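Local atomic coordinates of SnoaL-like domain-containing protein (Novosphingobium aromaticivorans, PDB entry 2RFR), a protein that is of unknown function but adopts an NTF2-like, cystatin-like fold of the SnoaL-like family, whose curved sheet and helices commonly enclose a ligand-binding or catalytic pocket. Residues V92-A97 against R126-W132. Numbering follows the deposited sequence.
Sequences VEGDTA and RRTPAGW
Trp132 pushes the benzo end of its indole, CH2 foremost, against the turn between two strands: CH2 lies 3.6 Å from Asp95 C and 4.2 Å from Val92 CG1, and CZ3 is 3.8 Å from Ala97 CB. Thr96 O meets the ring edge, 3.6 Å from Trp132 CH2. Glu93 to Thr96 form a type II' turn, whose positive phi at Gly94 (69°) favours glycine, and the hairpin closes through Glu93 N to Thr96 O (2.9 Å) and Thr96 N to Glu93 O (3.1 Å). This turn lies at one end of the curved sheet of the NTF2-like, cystatin-like fold, where strand 96-109 lies between 81-93 and 112-128; helix 5-33 packs on Val92 and Ala97, and its Asp17 accepts from Trp132 NE1. Thr96 and Arg126 make an antiparallel non-hydrogen-bonded pair, CA to CA 4.4 Å, with both side chains on the same face. Arg127 N then donates to Asp95 O (2.9 Å), an oxygen also 3.3 Å from Arg126 CA in a CA-H...O contact. Arg127 illustrates how one arginine can use both a carboxylate and a backbone carbonyl of a tight turn: t at chi1 and chi2 and m at chi3, it reaches across with its guanidinium edge, NE forming a salt bridge with Asp95 OD1 (2.8 Å), NH2 a hydrogen bond to Gly94 O (3.0 Å), and NH1 a salt bridge to Asp17. The hairpin of strands 112-128 and 131-141 reverses through a type I turn, Thr128 to Gly131; Thr128 OG1 accepts from Ala130 N (3.1 Å), an ST turn, and donates to Gly131 O (2.7 Å).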
loop_
_atom_site.group_PDB
_atom_site.type_symbol
_atom_site.label_atom_id
_atom_site.label_comp_id
_atom_site.label_asym_id
_atom_site.label_seq_id
_atom_site.Cartn_x
_atom_site.Cartn_y
_atom_site.Cartn_z
ATOM N N VAL A 92 8.839 13.327 8.104
ATOM C CA VAL A 92 9.863 13.284 9.121
ATOM C C VAL A 92 10.339 14.686 9.442
ATOM O O VAL A 92 10.609 15.477 8.536
ATOM C CB VAL A 92 11.034 12.407 8.654
ATOM C CG1 VAL A 92 12.182 12.394 9.681
ATOM C CG2 VAL A 92 10.550 11.005 8.272
ATOM N N GLU A 93 10.448 14.985 10.723
ATOM C CA GLU A 93 10.984 16.238 11.214
ATOM C C GLU A 93 11.994 15.921 12.312
ATOM O O GLU A 93 11.646 15.775 13.456
ATOM C CB GLU A 93 9.859 17.105 11.759
ATOM C CG GLU A 93 8.859 17.535 10.698
ATOM N N GLY A 94 13.247 15.811 11.931
ATOM C CA GLY A 94 14.279 15.515 12.900
ATOM C C GLY A 94 14.208 14.134 13.459
ATOM O O GLY A 94 14.449 13.178 12.769
ATOM N N ASP A 95 13.854 14.043 14.736
ATOM C CA ASP A 95 13.747 12.786 15.469
ATOM C C ASP A 95 12.283 12.402 15.714
ATOM O O ASP A 95 12.044 11.496 16.492
ATOM C CB ASP A 95 14.506 12.873 16.793
ATOM C CG ASP A 95 15.991 13.076 16.613
ATOM O OD1 ASP A 95 16.530 12.570 15.601
ATOM O OD2 ASP A 95 16.609 13.732 17.485
ATOM N N THR A 96 11.357 13.108 15.089
ATOM C CA THR A 96 9.918 12.762 15.160
ATOM C C THR A 96 9.380 12.602 13.747
ATOM O O THR A 96 9.995 13.043 12.784
ATOM C CB THR A 96 9.124 13.789 15.947
ATOM O OG1 THR A 96 9.125 15.036 15.264
ATOM C CG2 THR A 96 9.603 13.897 17.454
ATOM N N ALA A 97 8.196 12.018 13.656
ATOM C CA ALA A 97 7.541 11.861 12.379
ATOM C C ALA A 97 6.046 11.679 12.620
ATOM O O ALA A 97 5.603 11.307 13.696
ATOM C CB ALA A 97 8.079 10.635 11.615
ATOM N N ARG A 126 8.769 8.394 17.045
ATOM C CA ARG A 126 10.029 9.022 17.425
ATOM C C ARG A 126 11.181 8.082 17.259
ATOM O O ARG A 126 11.060 6.886 17.316
ATOM C CB ARG A 126 9.954 9.629 18.786
ATOM C CG ARG A 126 9.992 8.726 19.884
ATOM C CD ARG A 126 10.289 9.585 21.152
ATOM N NE ARG A 126 10.269 8.708 22.272
ATOM C CZ ARG A 126 9.292 8.581 23.173
ATOM N NH1 ARG A 126 8.202 9.349 23.169
ATOM N NH2 ARG A 126 9.474 7.686 24.127
ATOM N N ARG A 127 12.335 8.688 17.047
ATOM C CA ARG A 127 13.568 7.940 16.897
ATOM C C ARG A 127 14.014 7.553 18.277
ATOM O O ARG A 127 14.257 8.413 19.076
ATOM C CB ARG A 127 14.628 8.832 16.227
ATOM C CG ARG A 127 15.879 8.063 15.805
ATOM C CD ARG A 127 17.022 9.060 15.454
ATOM N NE ARG A 127 16.611 10.052 14.449
ATOM C CZ ARG A 127 16.522 9.779 13.135
ATOM N NH1 ARG A 127 16.884 8.588 12.614
ATOM N NH2 ARG A 127 16.124 10.725 12.295
ATOM N N THR A 128 14.246 6.309 18.532
ATOM C CA THR A 128 14.767 5.837 19.811
ATOM C C THR A 128 16.115 5.239 19.539
ATOM O O THR A 128 16.467 4.995 18.401
ATOM C CB THR A 128 13.861 4.742 20.428
ATOM O OG1 THR A 128 14.100 3.458 19.813
ATOM C CG2 THR A 128 12.362 5.131 20.365
ATOM N N PRO A 129 16.872 4.932 20.602
ATOM C CA PRO A 129 18.163 4.275 20.364
ATOM C C PRO A 129 18.081 2.937 19.652
ATOM O O PRO A 129 19.068 2.533 19.022
ATOM C CB PRO A 129 18.750 4.144 21.783
ATOM C CG PRO A 129 18.138 5.250 22.547
ATOM C CD PRO A 129 16.706 5.344 22.006
ATOM N N ALA A 130 16.930 2.269 19.699
ATOM C CA ALA A 130 16.731 0.980 19.065
ATOM C C ALA A 130 15.985 1.122 17.716
ATOM O O ALA A 130 15.582 0.109 17.134
ATOM C CB ALA A 130 15.926 0.103 19.951
ATOM N N GLY A 131 15.799 2.351 17.243
ATOM C CA GLY A 131 15.095 2.596 15.981
ATOM C C GLY A 131 13.820 3.380 16.159
ATOM O O GLY A 131 13.409 3.738 17.257
ATOM N N TRP A 132 13.168 3.658 15.056
ATOM C CA TRP A 132 11.897 4.346 15.102
ATOM C C TRP A 132 10.854 3.472 15.798
ATOM O O TRP A 132 10.790 2.273 15.583
ATOM C CB TRP A 132 11.451 4.688 13.686
ATOM C CG TRP A 132 12.210 5.820 13.100
ATOM C CD1 TRP A 132 13.356 5.751 12.308
ATOM C CD2 TRP A 132 11.916 7.207 13.226
ATOM N NE1 TRP A 132 13.753 7.003 11.968
ATOM C CE2 TRP A 132 12.892 7.922 12.491
ATOM C CE3 TRP A 132 10.926 7.931 13.878
ATOM C CZ2 TRP A 132 12.880 9.299 12.407
ATOM C CZ3 TRP A 132 10.902 9.304 13.787
ATOM C CH2 TRP A 132 11.889 9.981 13.075
#